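Local coordinates for multifunctional non-homologous end joining DNA repair protein LigD (Mycobacterium tuberculosis, PDB 2IRU) that probably repairs DNA double-strand breaks with Ku by non-homologous end joining, this chain being its polymerase domain, at residues V121-G125 and S126-N130; F228-W231 and S232-S235; G26-K29 and S30-F33. All coordinates share one frame; numbering follows the deposited sequence.

Contact 1 (V121-G125 and S126-N130); sequences VAEPG and SGELN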
ATOM      1  N   VAL A 121     -10.538  -0.708  15.710  1.00 10.29           N
ATOM      2  CA  VAL A 121     -10.764   0.192  16.826  1.00 11.30           C
ATOM      3  C   VAL A 121     -11.162  -0.641  18.029  1.00 12.25           C
ATOM      4  O   VAL A 121     -11.933  -1.592  17.889  1.00 11.51           O
ATOM      5  CB  VAL A 121     -11.840   1.282  16.545  1.00 11.46           C
ATOM      6  CG1 VAL A 121     -11.432   2.176  15.387  1.00  9.37           C
ATOM      7  CG2 VAL A 121     -13.225   0.674  16.318  1.00 13.93           C
ATOM      8  N   ALA A 122     -10.605  -0.277  19.179  1.00 13.97           N
ATOM      9  CA  ALA A 122     -10.919  -0.925  20.455  1.00 15.52           C
ATOM     10  C   ALA A 122     -12.330  -0.571  20.914  1.00 17.69           C
ATOM     11  O   ALA A 122     -12.657   0.607  21.123  1.00 17.14           O
ATOM     12  CB  ALA A 122      -9.892  -0.542  21.517  1.00 15.83           C
ATOM     13  N   GLU A 123     -13.176  -1.592  21.042  1.00 19.75           N
ATOM     14  CA  GLU A 123     -14.585  -1.376  21.386  1.00 22.33           C
ATOM     15  C   GLU A 123     -14.671  -0.863  22.821  1.00 22.93           C
ATOM     16  O   GLU A 123     -14.044  -1.443  23.703  1.00 22.65           O
ATOM     17  CB  GLU A 123     -15.394  -2.668  21.216  1.00 22.57           C
ATOM     18  CG  GLU A 123     -16.737  -2.497  20.490  1.00 23.48           C
ATOM     19  CD  GLU A 123     -17.706  -3.650  20.758  1.00 23.80           C
ATOM     20  OE1 GLU A 123     -17.275  -4.829  20.726  1.00 26.04           O
ATOM     21  OE2 GLU A 123     -18.901  -3.383  21.009  1.00 25.80           O
ATOM     22  N   PRO A 124     -15.415   0.251  23.044  1.00 23.97           N
ATOM     23  CA  PRO A 124     -15.593   0.924  24.340  1.00 24.66           C
ATOM     24  C   PRO A 124     -15.620  -0.020  25.540  1.00 25.05           C
ATOM     25  O   PRO A 124     -14.827   0.149  26.475  1.00 25.38           O
ATOM     26  CB  PRO A 124     -16.960   1.622  24.194  1.00 24.73           C
ATOM     27  CG  PRO A 124     -17.322   1.531  22.712  1.00 24.57           C
ATOM     28  CD  PRO A 124     -16.140   0.971  21.982  1.00 23.93           C
ATOM     29  N   GLY A 125     -16.512  -1.007  25.501  1.00 25.34           N
ATOM     30  CA  GLY A 125     -16.707  -1.922  26.626  1.00 25.46           C
ATOM     31  C   GLY A 125     -15.514  -2.803  26.948  1.00 25.75           C
ATOM     32  O   GLY A 125     -14.851  -2.614  27.973  1.00 25.81           O
ATOM     33  N   SER A 126     -15.235  -3.755  26.059  1.00 25.69           N
ATOM     34  CA  SER A 126     -14.271  -4.830  26.325  1.00 25.67           C
ATOM     35  C   SER A 126     -12.840  -4.558  25.851  1.00 25.43           C
ATOM     36  O   SER A 126     -11.886  -5.195  26.321  1.00 25.47           O
ATOM     37  CB  SER A 126     -14.765  -6.122  25.676  1.00 25.99           C
ATOM     38  OG  SER A 126     -14.651  -6.026  24.270  1.00 25.94           O
ATOM     39  N   GLY A 127     -12.692  -3.631  24.908  1.00 24.62           N
ATOM     40  CA  GLY A 127     -11.385  -3.347  24.328  1.00 24.22           C
ATOM     41  C   GLY A 127     -11.054  -4.275  23.173  1.00 23.79           C
ATOM     42  O   GLY A 127      -9.929  -4.251  22.657  1.00 24.54           O
ATOM     43  N   GLU A 128     -12.029  -5.095  22.771  1.00 22.59           N
ATOM     44  CA  GLU A 128     -11.867  -6.008  21.633  1.00 21.81           C
ATOM     45  C   GLU A 128     -11.763  -5.201  20.341  1.00 19.46           C
ATOM     46  O   GLU A 128     -12.482  -4.223  20.170  1.00 19.07           O
ATOM     47  CB  GLU A 128     -13.036  -6.993  21.534  1.00 21.38           C
ATOM     48  CG  GLU A 128     -14.422  -6.359  21.330  1.00 23.57           C
ATOM     49  CD  GLU A 128     -15.551  -7.346  21.575  1.00 24.56           C
ATOM     50  OE1 GLU A 128     -15.471  -8.479  21.043  1.00 29.36           O
ATOM     51  OE2 GLU A 128     -16.511  -7.003  22.315  1.00 28.25           O
ATOM     52  N   LEU A 129     -10.866  -5.626  19.454  1.00 18.05           N
ATOM     53  CA  LEU A 129     -10.616  -4.915  18.189  1.00 16.48           C
ATOM     54  C   LEU A 129     -11.609  -5.308  17.084  1.00 15.56           C
ATOM     55  O   LEU A 129     -11.727  -6.475  16.730  1.00 15.83           O
ATOM     56  CB  LEU A 129      -9.162  -5.131  17.730  1.00 16.60           C
ATOM     57  CG  LEU A 129      -8.009  -4.676  18.642  1.00 16.96           C
ATOM     58  CD1 LEU A 129      -6.700  -5.382  18.274  1.00 18.64           C
ATOM     59  CD2 LEU A 129      -7.802  -3.168  18.628  1.00 17.26           C
ATOM     60  N   ASN A 130     -12.335  -4.324  16.556  1.00 13.77           N
ATOM     61  CA  ASN A 130     -13.282  -4.536  15.454  1.00 13.34           C
ATOM     62  C   ASN A 130     -12.999  -3.550  14.331  1.00 11.48           C
ATOM     63  O   ASN A 130     -12.496  -2.466  14.605  1.00  9.87           O
ATOM     64  CB  ASN A 130     -14.729  -4.333  15.934  1.00 13.56           C
ATOM     65  CG  ASN A 130     -15.188  -5.410  16.886  1.00 17.03           C
ATOM     66  OD1 ASN A 130     -14.988  -6.602  16.642  1.00 21.08           O
ATOM     67  ND2 ASN A 130     -15.801  -4.997  17.998  1.00 19.81           N
TER

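Contact 2 (F228-W231 and S232-S235); sequences FVDW and SQNS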
ATOM      1  N   PHE A 228      -7.326   4.782 -15.879  1.00 12.28           N
ATOM      2  CA  PHE A 228      -8.421   4.233 -15.106  1.00 11.82           C
ATOM      3  C   PHE A 228      -8.245   4.730 -13.665  1.00 12.07           C
ATOM      4  O   PHE A 228      -7.253   4.419 -13.011  1.00 11.37           O
ATOM      5  CB  PHE A 228      -8.368   2.700 -15.152  1.00 13.23           C
ATOM      6  CG  PHE A 228      -9.345   2.028 -14.236  1.00 14.15           C
ATOM      7  CD1 PHE A 228     -10.587   2.601 -13.963  1.00 13.71           C
ATOM      8  CD2 PHE A 228      -9.013   0.810 -13.640  1.00 13.63           C
ATOM      9  CE1 PHE A 228     -11.515   1.961 -13.091  1.00 16.69           C
ATOM     10  CE2 PHE A 228      -9.924   0.166 -12.781  1.00 17.17           C
ATOM     11  CZ  PHE A 228     -11.163   0.749 -12.504  1.00 16.41           C
ATOM     12  N   VAL A 229      -9.180   5.562 -13.224  1.00 11.40           N
ATOM     13  CA  VAL A 229      -9.150   6.092 -11.864  1.00 11.28           C
ATOM     14  C   VAL A 229      -9.973   5.151 -10.992  1.00 11.78           C
ATOM     15  O   VAL A 229     -11.185   5.295 -10.883  1.00 11.39           O
ATOM     16  CB  VAL A 229      -9.684   7.529 -11.796  1.00 11.51           C
ATOM     17  CG1 VAL A 229      -9.649   8.070 -10.390  1.00 13.23           C
ATOM     18  CG2 VAL A 229      -8.843   8.410 -12.684  1.00 10.67           C
ATOM     19  N   ASP A 230      -9.280   4.188 -10.412  1.00 10.90           N
ATOM     20  CA  ASP A 230      -9.937   3.119  -9.682  1.00  9.88           C
ATOM     21  C   ASP A 230     -10.197   3.564  -8.235  1.00  9.55           C
ATOM     22  O   ASP A 230      -9.251   3.789  -7.439  1.00 10.38           O
ATOM     23  CB  ASP A 230      -9.059   1.844  -9.723  1.00 10.08           C
ATOM     24  CG  ASP A 230      -9.774   0.601  -9.158  1.00 12.71           C
ATOM     25  OD1 ASP A 230     -10.949   0.683  -8.783  1.00 14.35           O
ATOM     26  OD2 ASP A 230      -9.133  -0.469  -9.066  1.00 19.59           O
ATOM     27  N   TRP A 231     -11.495   3.688  -7.933  1.00 10.09           N
ATOM     28  CA  TRP A 231     -12.020   4.074  -6.623  1.00 10.65           C
ATOM     29  C   TRP A 231     -12.392   2.848  -5.794  1.00 11.21           C
ATOM     30  O   TRP A 231     -12.758   3.001  -4.610  1.00 11.39           O
ATOM     31  CB  TRP A 231     -13.299   4.913  -6.820  1.00 11.09           C
ATOM     32  CG  TRP A 231     -14.198   4.301  -7.871  1.00 12.04           C
ATOM     33  CD1 TRP A 231     -14.229   4.606  -9.216  1.00 12.64           C
ATOM     34  CD2 TRP A 231     -15.175   3.266  -7.675  1.00 12.71           C
ATOM     35  NE1 TRP A 231     -15.176   3.826  -9.854  1.00 11.84           N
ATOM     36  CE2 TRP A 231     -15.754   2.987  -8.933  1.00 13.57           C
ATOM     37  CE3 TRP A 231     -15.610   2.536  -6.558  1.00 12.57           C
ATOM     38  CZ2 TRP A 231     -16.760   2.029  -9.097  1.00 13.58           C
ATOM     39  CZ3 TRP A 231     -16.605   1.568  -6.729  1.00 13.77           C
ATOM     40  CH2 TRP A 231     -17.159   1.318  -7.985  1.00 14.41           C
ATOM     41  N   SER A 232     -12.300   1.653  -6.394  1.00 10.88           N
ATOM     42  CA  SER A 232     -12.895   0.426  -5.812  1.00 11.53           C
ATOM     43  C   SER A 232     -12.125  -0.126  -4.604  1.00 10.49           C
ATOM     44  O   SER A 232     -12.654  -0.949  -3.816  1.00 11.60           O
ATOM     45  CB  SER A 232     -13.034  -0.684  -6.869  1.00 11.70           C
ATOM     46  OG  SER A 232     -11.772  -1.185  -7.248  1.00 14.30           O
ATOM     47  N   GLN A 233     -10.856   0.262  -4.484  1.00 10.24           N
ATOM     48  CA  GLN A 233     -10.026  -0.205  -3.347  1.00 11.39           C
ATOM     49  C   GLN A 233     -10.379   0.402  -1.975  1.00 10.89           C
ATOM     50  O   GLN A 233      -9.824   0.015  -0.927  1.00 12.56           O
ATOM     51  CB  GLN A 233      -8.538  -0.101  -3.674  1.00 11.93           C
ATOM     52  CG  GLN A 233      -8.231  -0.968  -4.867  1.00 13.29           C
ATOM     53  CD  GLN A 233      -6.870  -0.766  -5.408  1.00 18.20           C
ATOM     54  OE1 GLN A 233      -5.885  -0.738  -4.664  1.00 24.75           O
ATOM     55  NE2 GLN A 233      -6.787  -0.630  -6.734  1.00 21.07           N
ATOM     56  N   ASN A 234     -11.334   1.323  -1.975  1.00 10.83           N
ATOM     57  CA  ASN A 234     -11.886   1.846  -0.729  1.00 11.26           C
ATOM     58  C   ASN A 234     -12.892   0.886  -0.104  1.00 11.63           C
ATOM     59  O   ASN A 234     -13.311   1.095   1.037  1.00 12.31           O
ATOM     60  CB  ASN A 234     -12.455   3.254  -0.940  1.00 10.70           C
ATOM     61  CG  ASN A 234     -11.361   4.248  -1.336  1.00 11.71           C
ATOM     62  OD1 ASN A 234     -10.538   4.614  -0.516  1.00 13.92           O
ATOM     63  ND2 ASN A 234     -11.335   4.654  -2.619  1.00 12.42           N
ATOM     64  N   SER A 235     -13.296  -0.152  -0.841  1.00 11.28           N
ATOM     65  CA  SER A 235     -14.152  -1.179  -0.220  1.00 13.18           C
ATOM     66  C   SER A 235     -13.442  -1.802   0.989  1.00 12.76           C
ATOM     67  O   SER A 235     -12.230  -2.080   0.953  1.00 12.87           O
ATOM     68  CB  SER A 235     -14.545  -2.262  -1.226  1.00 14.32           C
ATOM     69  OG  SER A 235     -15.484  -1.751  -2.172  1.00 19.73           O
TER
HETATM   70  O   HOH W   1      -9.440   2.814  -4.975  1.00 14.98           O
HETATM   71  O   HOH W   2      -8.513  -2.783  -8.163  1.00 36.07           O

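Contact 3 (G26-K29 and S30-F33); sequences GTTK and SDIF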
ATOM      1  N   GLY A  26      20.229  -9.979  -7.771  1.00  6.14           N
ATOM      2  CA  GLY A  26      20.968 -10.686  -6.722  1.00  7.14           C
ATOM      3  C   GLY A  26      20.576 -10.246  -5.311  1.00  6.40           C
ATOM      4  O   GLY A  26      21.278 -10.582  -4.328  1.00  7.56           O
ATOM      5  N   THR A  27      19.449  -9.539  -5.210  1.00  7.08           N
ATOM      6  CA  THR A  27      18.936  -9.033  -3.931  1.00  6.26           C
ATOM      7  C   THR A  27      18.578 -10.198  -3.007  1.00  6.55           C
ATOM      8  O   THR A  27      17.857 -11.092  -3.406  1.00  6.05           O
ATOM      9  CB  THR A  27      17.681  -8.127  -4.159  1.00  6.15           C
ATOM     10  OG1 THR A  27      18.006  -7.118  -5.142  1.00  7.05           O
ATOM     11  CG2 THR A  27      17.287  -7.456  -2.816  1.00  6.50           C
ATOM     12  N   THR A  28      19.137 -10.182  -1.798  1.00  5.22           N
ATOM     13  CA  THR A  28      19.079 -11.329  -0.869  1.00  7.18           C
ATOM     14  C   THR A  28      18.108 -11.119   0.294  1.00  6.53           C
ATOM     15  O   THR A  28      17.612 -10.003   0.554  1.00  6.23           O
ATOM     16  CB  THR A  28      20.438 -11.576  -0.198  1.00  6.41           C
ATOM     17  OG1 THR A  28      20.775 -10.435   0.616  1.00  6.67           O
ATOM     18  CG2 THR A  28      21.553 -11.832  -1.217  1.00  7.94           C
ATOM     19  N   LYS A  29      17.871 -12.189   1.032  1.00  6.94           N
ATOM     20  CA  LYS A  29      17.079 -12.072   2.258  1.00  7.50           C
ATOM     21  C   LYS A  29      17.716 -11.049   3.199  1.00  7.12           C
ATOM     22  O   LYS A  29      17.002 -10.226   3.777  1.00  6.86           O
ATOM     23  CB  LYS A  29      16.936 -13.420   2.951  1.00  8.32           C
ATOM     24  CG  LYS A  29      16.022 -14.383   2.270  1.00  9.75           C
ATOM     25  CD  LYS A  29      15.710 -15.569   3.184  1.00  7.93           C
ATOM     26  CE  LYS A  29      14.767 -15.205   4.364  1.00 10.50           C
ATOM     27  NZ  LYS A  29      14.447 -16.371   5.352  1.00  8.35           N
ATOM     28  N   SER A  30      19.047 -11.044   3.310  1.00  7.71           N
ATOM     29  CA  SER A  30      19.755 -10.054   4.152  1.00  7.98           C
ATOM     30  C   SER A  30      19.457  -8.610   3.703  1.00  7.08           C
ATOM     31  O   SER A  30      19.182  -7.720   4.533  1.00  7.30           O
ATOM     32  CB  SER A  30      21.266 -10.317   4.159  1.00  9.55           C
ATOM     33  OG  SER A  30      21.927  -9.452   5.058  1.00 14.51           O
ATOM     34  N   ASP A  31      19.489  -8.396   2.397  1.00  6.68           N
ATOM     35  CA  ASP A  31      19.148  -7.072   1.844  1.00  6.11           C
ATOM     36  C   ASP A  31      17.753  -6.641   2.293  1.00  7.61           C
ATOM     37  O   ASP A  31      17.525  -5.474   2.664  1.00  7.13           O
ATOM     38  CB  ASP A  31      19.177  -7.099   0.318  1.00  7.69           C
ATOM     39  CG  ASP A  31      20.599  -7.196  -0.248  1.00  8.43           C
ATOM     40  OD1 ASP A  31      21.546  -6.637   0.357  1.00  6.54           O
ATOM     41  OD2 ASP A  31      20.731  -7.793  -1.330  1.00  6.36           O
ATOM     42  N   ILE A  32      16.815  -7.568   2.180  1.00  6.42           N
ATOM     43  CA  ILE A  32      15.411  -7.284   2.515  1.00  8.14           C
ATOM     44  C   ILE A  32      15.209  -7.022   4.019  1.00  7.85           C
ATOM     45  O   ILE A  32      14.463  -6.095   4.427  1.00  7.32           O
ATOM     46  CB  ILE A  32      14.521  -8.415   1.914  1.00 10.11           C
ATOM     47  CG1 ILE A  32      14.700  -8.476   0.364  1.00  9.05           C
ATOM     48  CG2 ILE A  32      13.088  -8.320   2.331  1.00 13.70           C
ATOM     49  CD1 ILE A  32      14.448  -7.207  -0.373  1.00 22.61           C
ATOM     50  N   PHE A  33      15.893  -7.828   4.834  1.00  7.01           N
ATOM     51  CA  PHE A  33      15.883  -7.670   6.296  1.00  7.44           C
ATOM     52  C   PHE A  33      16.354  -6.260   6.663  1.00  6.69           C
ATOM     53  O   PHE A  33      15.723  -5.530   7.450  1.00  7.51           O
ATOM     54  CB  PHE A  33      16.790  -8.755   6.904  1.00  7.13           C
ATOM     55  CG  PHE A  33      16.586  -9.011   8.398  1.00 10.15           C
ATOM     56  CD1 PHE A  33      15.463  -9.701   8.876  1.00  8.45           C
ATOM     57  CD2 PHE A  33      17.600  -8.676   9.297  1.00 13.13           C
ATOM     58  CE1 PHE A  33      15.352 -10.005  10.257  1.00  9.20           C
ATOM     59  CE2 PHE A  33      17.477  -8.980  10.667  1.00 13.92           C
ATOM     60  CZ  PHE A  33      16.350  -9.643  11.122  1.00 12.39           C
TER
HETATM   61  O   HOH W   3      22.646  -8.248  -3.061  1.00 12.69           O

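Contact 1 (V121-G125 and S126-N130)
Glu123 and Glu128 lie side by side at the loop of a beta hairpin that joins strand 118-122 to strand 129-143. The antiparallel pairing is set by Val121 and Asn130, a hydrogen-bonded pair: Val121 N gives its hydrogen to Asn130 O, and Asn130 N gives its own to Val121 O. Ala122 and Leu129 form the adjoining non-hydrogen-bonded pair, and Ala122 CB lies 4.4 Å from Leu129 CD2. Past the strand ends, Glu123 N donates to Glu128 O at 2.9 Å. Glu123 O then takes Gly127 N in the plane of its carbonyl, which closes the loop. Gly127 has a positive phi of 86°, at which a side chain would jam against the carbonyl oxygen of the residue before it.

Followed outward, the Glu123 side chain stays close to the returning chain. Its CB is 3.5 Å from Glu128 O, its CG rests 3.7 Å from Asn130 ND2, and OE1 at the end is 3.1 Å from the same Asn130 ND2. The chain runs extended beyond CG (chi2 -160°) beside that of Glu128, which points the same way, and the two carboxylate planes are 30° apart. OE1 of Glu123 therefore comes to 2.8 Å from OE2 of Glu128. Both are acceptors, so such closeness would be expected to favour protonation of one acid, or at least to raise its pKa. The surface position of the loop may moderate this effect.

Glu128 is also tied to the serine at the loop: Ser126 OG accepts from Glu128 N in an ST turn and donates weakly to Glu128 OE2, at 2.9 Å.

Contact 2 (F228-W231 and S232-S235)
Ser232 grips Asp230 twice through a single oxygen. Ser232 OG donates to Asp230 OD1 at 2.6 Å, on the syn lone pair, while Ser232 N reaches the same OD1 at 2.9 Å from above the carboxylate plane. The second bond, from the backbone N two residues on, makes an Asx turn at the point where strand 227-230 gives way to a short 3-10 segment. The trans chi1 of -171° carries the carboxylate over this turn.

The other oxygen, Asp230 OD2, receives a weak bond from Gln233 NE2 at 3.3 Å, and the amide plane stands 72° from that of the carboxylate. A water gives a hydrogen to OD2 and takes one weakly from the same NE2. Together with the two bonds to OD1, these partners help to hold the carboxylate in its rotation. A second water joins Asp230 O to Gln233 N. Asp230 probably binds a manganese ion, and Gln233 the substrate of polymerisation, so the turn probably holds two active-site side chains in a set relation. Gln233 NE2 also bonds Asp140, and its OE1 bonds Thr240.

Farther along, Asn234 ND2 donates to Trp231 O at 3.0 Å, arriving above the carbonyl plane, and Asn234 N adds a weak bond. Ser232 CB lies over one face of the indole of Trp231, 4.1 Å above its plane and toward the rim. Trp231 NE1 bonds Ser216 O, and Asn234 ND2 also bonds Val138 O. Beyond them, Trp231 and Asn234 both pack on Thr196 of helix 192-209, while Asp230 pairs through its backbone with Asp140 of strand 129-143.

Contact 3 (G26-K29 and S30-F33)
Thr28 O accepts from Ile32 N at 3.0 Å and Lys29 O from Phe33 N at 2.8 Å, two i to i+4 bonds that start helix 29-47 directly after the short strand 27-28. The start is a capping box, with Thr28 at the N-cap. Thr28 OG1 accepts from Asp31 N at 3.0 Å, and in return Thr28 N donates to Asp31 OD2 at 2.9 Å. Both bonds are nearly straight, with angles at the hydrogen of 164° and 167°. OD2 is approached on its anti side, somewhat out of the carboxylate plane. A chi1 of 64° tucks Thr28 OG1 back over the backbone, where it meets Asp31 N. The exchange gives Asp31 N, in the first turn, a side-chain acceptor, and the negative carboxylate would be expected to suit the positive end of the helix dipole.

One residue before the cap, the methyl CG2 of Thr27 lies 3.7 Å from Asp31 CB. The same Thr27 CG2 is 3.8 Å from Ile32 CD1. Thr27 and Ile32, just before the cap and four residues after it, hold the positions of a hydrophobic staple, here made by a threonine methyl. Their side chains cross at about a right angle, and both also pack on Tyr22 of strand 20-22. Gly26 and Thr27 both face that tyrosine in a G1 bulge, in the two-stranded pairing of 20-22 with 27-28.

Lys29 NZ bonds Thr15 O and Gln107 OE1. Phe33 leads to helix 99-107, touching Ala103 and Ala106. At the Gly26 end of the contact, one water donates both to Gly26 O and to Asp31 OD2, the latter at 2.6 Å.

Overall arrangement
All three are local contacts within the primase-polymerase domain, and none touches another. Contact 2 is the one at the active site: Gln233 and Asp140, a likely manganese and substrate ligand, are about 3 Å apart at their nearest side-chain atoms. Contacts 1 and 2 reach the same mixed sheet through neighbouring strands 129-143 and 227-230, yet lie 29 Å apart between centres and about 13 Å between nearest atoms; contact 1 is at the surface, away from the metal, substrate and DNA sites inferred for this domain. Contact 3 is across the chain's centre from contact 2, 32 Å between centres, although Ile32 is about 10 Å from Arg247, probably substrate-binding, at the nearest side-chain atoms.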